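Putative uncharacterized protein (Trypanosoma congolense, PDB 4E40) is a trypanosome surface receptor for haptoglobin-hemoglobin, probably serving nutrient uptake, and is represented here by its elongated helical-bundle region. Local coordinates at residues N132-S136 and T194-I198; V28-S32 and A126-K130; G3-V7 and V185-V191. One frame throughout, in Å; residues are numbered along the deposited sequence.

Contact 1: N132-S136 and T194-I198; sequences NGDAS and TFQSI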
ATOM      1  N   ASN A 132     -13.050  16.094   3.346  1.00 19.34           N
ATOM      2  CA  ASN A 132     -13.146  17.277   2.465  1.00 20.23           C
ATOM      3  C   ASN A 132     -14.178  17.076   1.327  1.00 18.99           C
ATOM      4  O   ASN A 132     -14.901  18.024   0.975  1.00 20.17           O
ATOM      5  CB  ASN A 132     -11.762  17.613   1.923  1.00 19.65           C
ATOM      6  CG  ASN A 132     -10.903  18.307   2.952  1.00 22.41           C
ATOM      7  OD1 ASN A 132     -11.151  19.432   3.297  1.00 26.18           O
ATOM      8  ND2 ASN A 132      -9.956  17.603   3.501  1.00 26.92           N
ATOM      9  N   GLY A 133     -14.320  15.857   0.800  1.00 17.96           N
ATOM     10  CA  GLY A 133     -15.390  15.554  -0.162  1.00 17.54           C
ATOM     11  C   GLY A 133     -16.760  15.666   0.446  1.00 18.66           C
ATOM     12  O   GLY A 133     -17.620  16.336  -0.153  1.00 18.86           O
ATOM     13  N   ASP A 134     -16.937  15.173   1.664  1.00 18.59           N
ATOM     14  CA  ASP A 134     -18.260  15.308   2.324  1.00 21.32           C
ATOM     15  C   ASP A 134     -18.586  16.758   2.613  1.00 22.22           C
ATOM     16  O   ASP A 134     -19.708  17.226   2.347  1.00 22.24           O
ATOM     17  CB  ASP A 134     -18.271  14.510   3.624  1.00 22.92           C
ATOM     18  CG  ASP A 134     -18.330  13.038   3.403  1.00 26.73           C
ATOM     19  OD1 ASP A 134     -18.550  12.535   2.275  1.00 27.33           O
ATOM     20  OD2 ASP A 134     -18.127  12.298   4.413  1.00 29.05           O
ATOM     21  N   ALA A 135     -17.597  17.504   3.100  1.00 20.32           N
ATOM     22  CA  ALA A 135     -17.865  18.890   3.509  1.00 22.03           C
ATOM     23  C   ALA A 135     -18.148  19.737   2.298  1.00 22.67           C
ATOM     24  O   ALA A 135     -19.047  20.581   2.339  1.00 22.84           O
ATOM     25  CB  ALA A 135     -16.672  19.476   4.251  1.00 23.93           C
ATOM     26  N   SER A 136     -17.321  19.596   1.269  1.00 21.06           N
ATOM     27  CA  SER A 136     -17.595  20.405   0.073  1.00 20.61           C
ATOM     28  C   SER A 136     -18.861  19.963  -0.650  1.00 19.75           C
ATOM     29  O   SER A 136     -19.538  20.821  -1.243  1.00 20.53           O
ATOM     30  CB  SER A 136     -16.352  20.500  -0.819  1.00 22.66           C
ATOM     31  OG  SER A 136     -16.039  19.231  -1.351  1.00 22.21           O
ATOM     32  N   THR A 194     -10.334  23.394  -0.114  1.00 21.97           N
ATOM     33  CA  THR A 194     -10.961  22.114   0.122  1.00 21.55           C
ATOM     34  C   THR A 194     -10.908  21.230  -1.122  1.00 20.64           C
ATOM     35  O   THR A 194     -10.462  20.067  -1.071  1.00 19.99           O
ATOM     36  CB  THR A 194     -12.384  22.325   0.614  1.00 24.20           C
ATOM     37  OG1 THR A 194     -12.331  23.067   1.849  1.00 27.11           O
ATOM     38  CG2 THR A 194     -13.056  20.979   0.868  1.00 23.59           C
ATOM     39  N   PHE A 195     -11.252  21.811  -2.256  1.00 21.21           N
ATOM     40  CA  PHE A 195     -11.198  21.049  -3.523  1.00 19.09           C
ATOM     41  C   PHE A 195      -9.775  20.640  -3.885  1.00 19.78           C
ATOM     42  O   PHE A 195      -9.526  19.469  -4.273  1.00 19.34           O
ATOM     43  CB  PHE A 195     -11.738  21.886  -4.708  1.00 18.83           C
ATOM     44  CG  PHE A 195     -13.216  22.184  -4.680  1.00 18.18           C
ATOM     45  CD1 PHE A 195     -14.216  21.283  -4.177  1.00 19.13           C
ATOM     46  CD2 PHE A 195     -13.630  23.411  -5.205  1.00 17.19           C
ATOM     47  CE1 PHE A 195     -15.574  21.611  -4.251  1.00 18.62           C
ATOM     48  CE2 PHE A 195     -14.971  23.718  -5.312  1.00 17.57           C
ATOM     49  CZ  PHE A 195     -15.958  22.831  -4.823  1.00 17.74           C
ATOM     50  N   GLN A 196      -8.798  21.553  -3.759  1.00 20.99           N
ATOM     51  CA  GLN A 196      -7.421  21.202  -4.034  1.00 22.59           C
ATOM     52  C   GLN A 196      -6.928  20.111  -3.105  1.00 21.92           C
ATOM     53  O   GLN A 196      -6.232  19.206  -3.570  1.00 22.13           O
ATOM     54  CB  GLN A 196      -6.484  22.414  -3.953  1.00 28.21           C
ATOM     55  CG  GLN A 196      -5.131  22.112  -4.650  1.00 36.13           C
ATOM     56  CD  GLN A 196      -5.256  21.298  -5.973  1.00 40.82           C
ATOM     57  OE1 GLN A 196      -4.757  20.126  -6.075  1.00 32.15           O
ATOM     58  NE2 GLN A 196      -5.951  21.886  -6.988  1.00 43.39           N
ATOM     59  N   SER A 197      -7.366  20.141  -1.841  1.00 21.48           N
ATOM     60  CA  SER A 197      -6.895  19.123  -0.884  1.00 21.95           C
ATOM     61  C   SER A 197      -7.454  17.747  -1.251  1.00 20.44           C
ATOM     62  O   SER A 197      -6.819  16.730  -1.044  1.00 19.94           O
ATOM     63  CB  SER A 197      -7.284  19.514   0.548  1.00 26.34           C
ATOM     64  OG  SER A 197      -8.635  19.151   0.753  1.00 35.83           O
ATOM     65  N   ILE A 198      -8.659  17.688  -1.826  1.00 18.83           N
ATOM     66  CA  ILE A 198      -9.211  16.370  -2.187  1.00 17.71           C
ATOM     67  C   ILE A 198      -8.349  15.766  -3.272  1.00 17.89           C
ATOM     68  O   ILE A 198      -8.059  14.608  -3.217  1.00 18.15           O
ATOM     69  CB  ILE A 198     -10.671  16.459  -2.730  1.00 18.12           C
ATOM     70  CG1 ILE A 198     -11.600  16.977  -1.628  1.00 18.33           C
ATOM     71  CG2 ILE A 198     -11.119  15.073  -3.235  1.00 18.56           C
ATOM     72  CD1 ILE A 198     -12.931  17.515  -2.213  1.00 19.89           C
TER
HETATM   73  O   HOH W   1      -8.304  16.230   1.414  1.00 31.56           O

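Contact 2: V28-S32 and A126-K130; sequences VSIAS and AKGAK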
ATOM      1  N   VAL A  28     -16.555  10.889  -3.325  1.00 16.85           N
ATOM      2  CA  VAL A  28     -15.150  10.834  -2.920  1.00 16.37           C
ATOM      3  C   VAL A  28     -14.964   9.872  -1.728  1.00 17.61           C
ATOM      4  O   VAL A  28     -13.968   9.143  -1.703  1.00 16.76           O
ATOM      5  CB  VAL A  28     -14.631  12.248  -2.538  1.00 16.95           C
ATOM      6  CG1 VAL A  28     -13.257  12.140  -1.842  1.00 18.17           C
ATOM      7  CG2 VAL A  28     -14.552  13.088  -3.847  1.00 17.38           C
ATOM      8  N   SER A  29     -15.935   9.848  -0.818  1.00 19.02           N
ATOM      9  CA  SER A  29     -15.797   8.954   0.351  1.00 18.85           C
ATOM     10  C   SER A  29     -15.672   7.488  -0.113  1.00 19.47           C
ATOM     11  O   SER A  29     -14.725   6.775   0.269  1.00 19.06           O
ATOM     12  CB  SER A  29     -17.003   9.138   1.271  1.00 21.97           C
ATOM     13  OG  SER A  29     -16.872   8.290   2.406  1.00 24.70           O
ATOM     14  N   ILE A  30     -16.642   7.061  -0.930  1.00 19.91           N
ATOM     15  CA  ILE A  30     -16.490   5.667  -1.330  1.00 22.24           C
ATOM     16  C   ILE A  30     -15.284   5.431  -2.269  1.00 20.12           C
ATOM     17  O   ILE A  30     -14.620   4.405  -2.147  1.00 19.58           O
ATOM     18  CB  ILE A  30     -17.813   5.044  -1.814  1.00 26.78           C
ATOM     19  CG1 ILE A  30     -17.939   5.091  -3.269  1.00 30.85           C
ATOM     20  CG2 ILE A  30     -19.021   5.296  -0.896  1.00 31.72           C
ATOM     21  CD1 ILE A  30     -17.726   3.627  -3.462  1.00 32.07           C
ATOM     22  N   ALA A  31     -14.943   6.385  -3.155  1.00 18.34           N
ATOM     23  CA  ALA A  31     -13.730   6.256  -3.968  1.00 16.51           C
ATOM     24  C   ALA A  31     -12.486   6.059  -3.121  1.00 16.23           C
ATOM     25  O   ALA A  31     -11.623   5.242  -3.435  1.00 17.27           O
ATOM     26  CB  ALA A  31     -13.551   7.462  -4.868  1.00 17.75           C
ATOM     27  N   SER A  32     -12.395   6.822  -2.043  1.00 17.16           N
ATOM     28  CA  SER A  32     -11.176   6.746  -1.172  1.00 17.26           C
ATOM     29  C   SER A  32     -11.134   5.399  -0.455  1.00 17.32           C
ATOM     30  O   SER A  32     -10.069   4.840  -0.311  1.00 18.29           O
ATOM     31  CB  SER A  32     -11.177   7.955  -0.206  1.00 19.04           C
ATOM     32  OG  SER A  32     -12.158   7.821   0.771  1.00 22.00           O
ATOM     33  N   ALA A 126      -6.877   8.882   2.948  1.00 17.05           N
ATOM     34  CA  ALA A 126      -8.265   8.519   2.651  1.00 16.96           C
ATOM     35  C   ALA A 126      -9.219   9.257   3.595  1.00 18.37           C
ATOM     36  O   ALA A 126     -10.290   9.720   3.137  1.00 18.63           O
ATOM     37  CB  ALA A 126      -8.442   7.000   2.803  1.00 17.44           C
ATOM     38  N   LYS A 127      -8.834   9.409   4.886  1.00 19.02           N
ATOM     39  CA  LYS A 127      -9.640  10.128   5.876  1.00 20.39           C
ATOM     40  C   LYS A 127      -9.776  11.569   5.442  1.00 20.64           C
ATOM     41  O   LYS A 127     -10.867  12.135   5.505  1.00 21.51           O
ATOM     42  CB  LYS A 127      -8.948  10.108   7.259  1.00 22.79           C
ATOM     43  CG  LYS A 127      -9.117   8.792   7.952  1.00 29.17           C
ATOM     44  CD  LYS A 127      -8.554   8.808   9.371  1.00 34.02           C
ATOM     45  CE  LYS A 127      -8.317   7.375   9.857  1.00 40.33           C
ATOM     46  NZ  LYS A 127      -7.267   7.437  10.940  1.00 39.07           N
ATOM     47  N   GLY A 128      -8.665  12.175   5.005  1.00 19.34           N
ATOM     48  CA  GLY A 128      -8.726  13.582   4.553  1.00 19.70           C
ATOM     49  C   GLY A 128      -9.544  13.807   3.294  1.00 18.79           C
ATOM     50  O   GLY A 128     -10.375  14.755   3.250  1.00 18.85           O
ATOM     51  N   ALA A 129      -9.414  12.882   2.319  1.00 18.54           N
ATOM     52  CA  ALA A 129     -10.202  12.996   1.069  1.00 17.64           C
ATOM     53  C   ALA A 129     -11.678  12.886   1.445  1.00 17.66           C
ATOM     54  O   ALA A 129     -12.494  13.724   0.989  1.00 19.07           O
ATOM     55  CB  ALA A 129      -9.776  11.908   0.089  1.00 17.85           C
ATOM     56  N   LYS A 130     -12.059  11.903   2.261  1.00 18.69           N
ATOM     57  CA  LYS A 130     -13.473  11.778   2.679  1.00 20.52           C
ATOM     58  C   LYS A 130     -13.984  13.007   3.397  1.00 21.32           C
ATOM     59  O   LYS A 130     -15.082  13.477   3.103  1.00 21.29           O
ATOM     60  CB  LYS A 130     -13.652  10.543   3.573  1.00 22.65           C
ATOM     61  CG  LYS A 130     -15.038  10.498   4.206  1.00 24.56           C
ATOM     62  CD  LYS A 130     -15.134   9.236   5.053  1.00 26.94           C
ATOM     63  CE  LYS A 130     -16.490   9.173   5.764  1.00 29.77           C
ATOM     64  NZ  LYS A 130     -17.655   9.404   4.816  1.00 30.92           N
TER

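Contact 3: G3-V7 and V185-V191; sequences GEIKV and VKEDNAV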
ATOM      1  N   GLY A   3     -18.360  29.115   5.786  1.00 44.30           N
ATOM      2  CA  GLY A   3     -19.142  30.029   4.899  1.00 41.02           C
ATOM      3  C   GLY A   3     -19.636  29.371   3.602  1.00 36.04           C
ATOM      4  O   GLY A   3     -19.141  28.298   3.188  1.00 35.29           O
ATOM      5  N   GLU A   4     -20.617  30.004   2.966  1.00 36.18           N
ATOM      6  CA  GLU A   4     -21.231  29.493   1.731  1.00 33.57           C
ATOM      7  C   GLU A   4     -20.489  29.945   0.470  1.00 30.64           C
ATOM      8  O   GLU A   4     -19.819  30.987   0.457  1.00 31.83           O
ATOM      9  CB  GLU A   4     -22.721  29.934   1.646  1.00 36.05           C
ATOM     10  CG  GLU A   4     -23.605  29.405   2.771  1.00 42.35           C
ATOM     11  CD  GLU A   4     -23.487  27.895   2.985  1.00 46.49           C
ATOM     12  OE1 GLU A   4     -23.178  27.486   4.119  1.00 48.75           O
ATOM     13  OE2 GLU A   4     -23.705  27.097   2.039  1.00 47.43           O
ATOM     14  N   ILE A   5     -20.618  29.164  -0.620  1.00 26.93           N
ATOM     15  CA  ILE A   5     -20.152  29.575  -1.919  1.00 25.02           C
ATOM     16  C   ILE A   5     -20.939  30.870  -2.287  1.00 27.39           C
ATOM     17  O   ILE A   5     -22.184  30.925  -2.111  1.00 29.74           O
ATOM     18  CB  ILE A   5     -20.438  28.446  -2.942  1.00 22.87           C
ATOM     19  CG1 ILE A   5     -19.528  27.235  -2.610  1.00 23.53           C
ATOM     20  CG2 ILE A   5     -20.121  28.902  -4.362  1.00 23.30           C
ATOM     21  CD1 ILE A   5     -20.042  25.881  -3.141  1.00 22.31           C
ATOM     22  N   LYS A   6     -20.224  31.860  -2.825  1.00 27.56           N
ATOM     23  CA  LYS A   6     -20.848  33.185  -3.098  1.00 31.15           C
ATOM     24  C   LYS A   6     -21.202  33.380  -4.546  1.00 33.84           C
ATOM     25  O   LYS A   6     -22.159  34.050  -4.857  1.00 32.21           O
ATOM     26  CB  LYS A   6     -19.977  34.317  -2.539  1.00 35.35           C
ATOM     27  CG  LYS A   6     -20.085  34.351  -1.005  1.00 42.07           C
ATOM     28  CD  LYS A   6     -19.474  35.583  -0.349  1.00 47.84           C
ATOM     29  CE  LYS A   6     -19.606  35.524   1.172  1.00 51.35           C
ATOM     30  NZ  LYS A   6     -18.691  34.522   1.794  1.00 53.66           N
ATOM     31  N   VAL A   7     -20.474  32.708  -5.437  1.00 33.79           N
ATOM     32  CA  VAL A   7     -20.755  32.749  -6.862  1.00 35.14           C
ATOM     33  C   VAL A   7     -22.168  32.167  -7.144  1.00 36.35           C
ATOM     34  O   VAL A   7     -22.581  31.223  -6.488  1.00 36.39           O
ATOM     35  CB  VAL A   7     -19.597  32.064  -7.638  1.00 34.72           C
ATOM     36  CG1 VAL A   7     -18.301  32.273  -6.857  1.00 35.18           C
ATOM     37  CG2 VAL A   7     -19.791  30.558  -7.793  1.00 32.82           C
ATOM     38  N   VAL A 185     -16.820  28.420  -9.249  1.00 22.03           N
ATOM     39  CA  VAL A 185     -16.954  27.621  -8.025  1.00 20.70           C
ATOM     40  C   VAL A 185     -15.614  27.044  -7.580  1.00 20.63           C
ATOM     41  O   VAL A 185     -15.282  27.035  -6.391  1.00 20.38           O
ATOM     42  CB  VAL A 185     -18.019  26.468  -8.198  1.00 20.51           C
ATOM     43  CG1 VAL A 185     -17.978  25.453  -7.041  1.00 20.64           C
ATOM     44  CG2 VAL A 185     -19.448  27.045  -8.392  1.00 22.43           C
ATOM     45  N   LYS A 186     -14.828  26.574  -8.563  1.00 20.58           N
ATOM     46  CA  LYS A 186     -13.512  25.978  -8.272  1.00 19.95           C
ATOM     47  C   LYS A 186     -12.646  26.966  -7.474  1.00 21.14           C
ATOM     48  O   LYS A 186     -11.898  26.549  -6.568  1.00 22.76           O
ATOM     49  CB  LYS A 186     -12.838  25.667  -9.596  1.00 20.79           C
ATOM     50  CG  LYS A 186     -11.419  25.111  -9.433  1.00 23.23           C
ATOM     51  CD  LYS A 186     -10.857  24.681 -10.774  1.00 23.70           C
ATOM     52  CE  LYS A 186      -9.403  24.328 -10.589  1.00 25.18           C
ATOM     53  NZ  LYS A 186      -8.744  24.206 -11.934  1.00 26.84           N
ATOM     54  N   GLU A 187     -12.748  28.263  -7.825  1.00 22.98           N
ATOM     55  CA  GLU A 187     -11.918  29.308  -7.222  1.00 25.75           C
ATOM     56  C   GLU A 187     -12.571  30.039  -6.055  1.00 26.16           C
ATOM     57  O   GLU A 187     -11.939  30.894  -5.435  1.00 28.85           O
ATOM     58  CB  GLU A 187     -11.521  30.342  -8.296  1.00 28.58           C
ATOM     59  CG  GLU A 187     -10.767  29.791  -9.485  1.00 32.23           C
ATOM     60  CD  GLU A 187      -9.507  29.076  -9.071  1.00 36.86           C
ATOM     61  OE1 GLU A 187      -9.145  28.048  -9.685  1.00 36.69           O
ATOM     62  OE2 GLU A 187      -8.861  29.568  -8.124  1.00 40.39           O
ATOM     63  N   ASP A 188     -13.824  29.711  -5.719  1.00 25.65           N
ATOM     64  CA  ASP A 188     -14.523  30.414  -4.634  1.00 24.68           C
ATOM     65  C   ASP A 188     -13.846  30.120  -3.275  1.00 25.92           C
ATOM     66  O   ASP A 188     -13.534  28.974  -2.973  1.00 24.43           O
ATOM     67  CB  ASP A 188     -15.983  29.974  -4.612  1.00 24.97           C
ATOM     68  CG  ASP A 188     -16.809  30.720  -3.563  1.00 28.85           C
ATOM     69  OD1 ASP A 188     -16.646  30.469  -2.329  1.00 28.64           O
ATOM     70  OD2 ASP A 188     -17.618  31.545  -4.028  1.00 26.51           O
ATOM     71  N   ASN A 189     -13.620  31.140  -2.451  1.00 27.68           N
ATOM     72  CA  ASN A 189     -12.911  30.943  -1.201  1.00 27.71           C
ATOM     73  C   ASN A 189     -13.510  30.019  -0.197  1.00 27.84           C
ATOM     74  O   ASN A 189     -12.779  29.474   0.620  1.00 29.15           O
ATOM     75  CB  ASN A 189     -12.793  32.306  -0.511  1.00 35.64           C
ATOM     76  CG  ASN A 189     -11.698  33.130  -1.082  1.00 42.59           C
ATOM     77  OD1 ASN A 189     -11.054  32.735  -2.052  1.00 47.78           O
ATOM     78  ND2 ASN A 189     -11.446  34.280  -0.462  1.00 49.28           N
ATOM     79  N   ALA A 190     -14.811  29.752  -0.276  1.00 25.44           N
ATOM     80  CA  ALA A 190     -15.420  28.824   0.654  1.00 25.15           C
ATOM     81  C   ALA A 190     -15.008  27.401   0.411  1.00 24.26           C
ATOM     82  O   ALA A 190     -15.174  26.567   1.286  1.00 26.88           O
ATOM     83  CB  ALA A 190     -16.944  28.933   0.566  1.00 26.53           C
ATOM     84  N   VAL A 191     -14.482  27.128  -0.772  1.00 23.01           N
ATOM     85  CA  VAL A 191     -14.221  25.729  -1.168  1.00 22.10           C
ATOM     86  C   VAL A 191     -12.906  25.518  -1.890  1.00 22.77           C
ATOM     87  O   VAL A 191     -12.503  24.364  -2.065  1.00 21.24           O
ATOM     88  CB  VAL A 191     -15.377  25.159  -2.046  1.00 20.37           C
ATOM     89  CG1 VAL A 191     -16.609  24.815  -1.186  1.00 22.50           C
ATOM     90  CG2 VAL A 191     -15.739  26.148  -3.173  1.00 20.81           C
TER
HETATM   91  O   HOH W   2     -17.562  32.189  -0.482  1.00 34.32           O

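Contact 1: N132-S136 and T194-I198
Asn132 lies against Thr194, Ser197 and Ile198, where helices 82-147 and 192-246 run roughly antiparallel at 149°, their local axes 9.4 Å apart at the closest. Most of the contact is van der Waals packing. The CB of Asn132 rests on CG1 of Ile198 at 3.6 Å, and the carbonyl oxygen Asn132 OD1 is 3.5 Å from the methyl CG2 of Thr194. That methyl, anti to the backbone N of Thr194, also reaches CB of Ser136 at 3.7 Å. Ser136 CB meets CE1 of the Phe195 ring at 3.7 Å, while Ile198 CD1 ends beside Gly133 N. Leu25 of helix 12-26 covers Ser136, Phe195 and Ile198.

Both serine hydroxyls turn back on their own helices. Ser136 OG donates to Asn132 O (2.9 Å), whose other donor, Ser136 N, arrives from the opposite face of the carbonyl plane. Ser197 OG, turned in between its backbone N and carbonyl carbon (chi1 81°), donates to Thr194 O at 2.7 Å. Asn132 ND2 spends its main bond on Gly128 O. A water donates to Ser197 OG (3.0 Å) and accepts from Asn132 ND2, a bridge that is weak on the asparagine side. Ser136 and Ser197 thus fit the interface by donating within their own helices, so that packing, rather than direct polar bonds, chiefly joins the two.

Contact 2: V28-S32 and A126-K130
Lys130 reaches over to Ser29, and its ammonium NZ donates a hydrogen bond of 2.8 Å to Ser29 OG. The hydroxyl is also flanked by the lysine's methylenes, with Lys130 CD 3.3 Å from Ser29 OG, so the aliphatic chain curls round the oxygen instead of meeting it end-on. Two torsions produce this: Ser29 OG stands anti to its own backbone nitrogen (chi1 -179°), and the lysine, otherwise extended, bends at its last torsion (chi4 50°) to bring NZ back onto the hydroxyl.

Further into the bundle the contact becomes one of small and apolar groups. Val28 lays CG1 against the backbone of Ala129, 3.3 Å from Ala129 O, and meets the Ala129 CB at 4.0 Å. Ser32 is placed between Ala126 and Ala129, its CB 4.2 Å from each of their CB atoms. Ser32 OG turns back to donate to Ser29 O at 2.8 Å, which satisfies a buried hydroxyl within its own helix and presents a compact surface to the neighbour. With serine and alanine at these positions, the two antiparallel helices can close to an axis separation of 8.5 Å.

The second shell flanks the contact on its outer and inner sides. Asp134, one turn on from Lys130, forms a salt bridge with NZ and probably helps to hold the ammonium beside Ser29 OG. Helix 192-246 covers the inner side through Ile198 on Val28, Ser201 and Leu202 on Ala129, and Leu205 on Ala126, making this a layer of a three-helix bundle. Chemically, the contact pairs a compact core with a charged rim: small side chains, with Val28, permit the close approach, and a lysine shared by a hydroxyl and a carboxylate clasps the outer edge.

Contact 3: G3-V7 and V185-V191
Asp188 OD2 takes the backbone N-H of Lys6 at 2.9 Å, in a fairly straight bond (162°) that arrives on the syn side, and it also accepts a weak, longer bond from Val7 N. The other oxygen, Asp188 OD1, is met on its anti side by Ala190 N at 2.8 Å, an Asx turn in the segment leading to helix 192-246. A water donates to Asp188 OD1 (2.7 Å) and to Glu4 O, bridging the two segments. The carboxylate stands anti to the Asp188 backbone nitrogen (chi1 -177°), which places it between its own turn and residues 3-7, with OD2 serving the latter. Aspartate suits the place because its short side chain offers two acceptors, one for each segment's N-H groups.

Apolar groups pack around this polar centre. Ile5 sets CG1 4.0 Å from Val191 CG2, their side chains crossing at about a right angle, and brings CG2 beside the Asp188 carboxylate. Val7 CG2 lies 3.6 Å from CG2 of Val185. The methyl of Ala190 touches the carbonyl oxygens of Gly3 and Glu4, small enough to let the backbone pass close by.

Helix 82-147 completes the site: Lys139 NZ bonds to both Gly3 O and Ala190 O, while Glu4 OE2 bonds to Asn142 and forms a salt bridge with Arg146. A largely buried carboxylate gripped by backbone N-H groups and a water would probably stay ionised, and its bonds tie an irregular N-terminal segment to the turn before the last long helix.

In the fold
Starting from the N terminus, residues 3-7 find their partner only when the chain returns at 185-191, so contact 3 closes the longest loop. Contact 2 opens and closes wholly within it, pairing the start of helix 28-73 with helix 82-147. Contact 1 opens shortly afterwards on that same helix and closes on helix 192-246 beyond residue 191; it therefore follows contact 2 in series and crosses contact 3. Contacts 1 and 2 touch, through Gly133 on Val28 among others, and together join the three long helices. Contact 1 also meets contact 3, where Phe195 packs on the backbone of 185-186, linking the bundle to the short helix 183-187, which contact 3 ties in turn to the N-terminal segment.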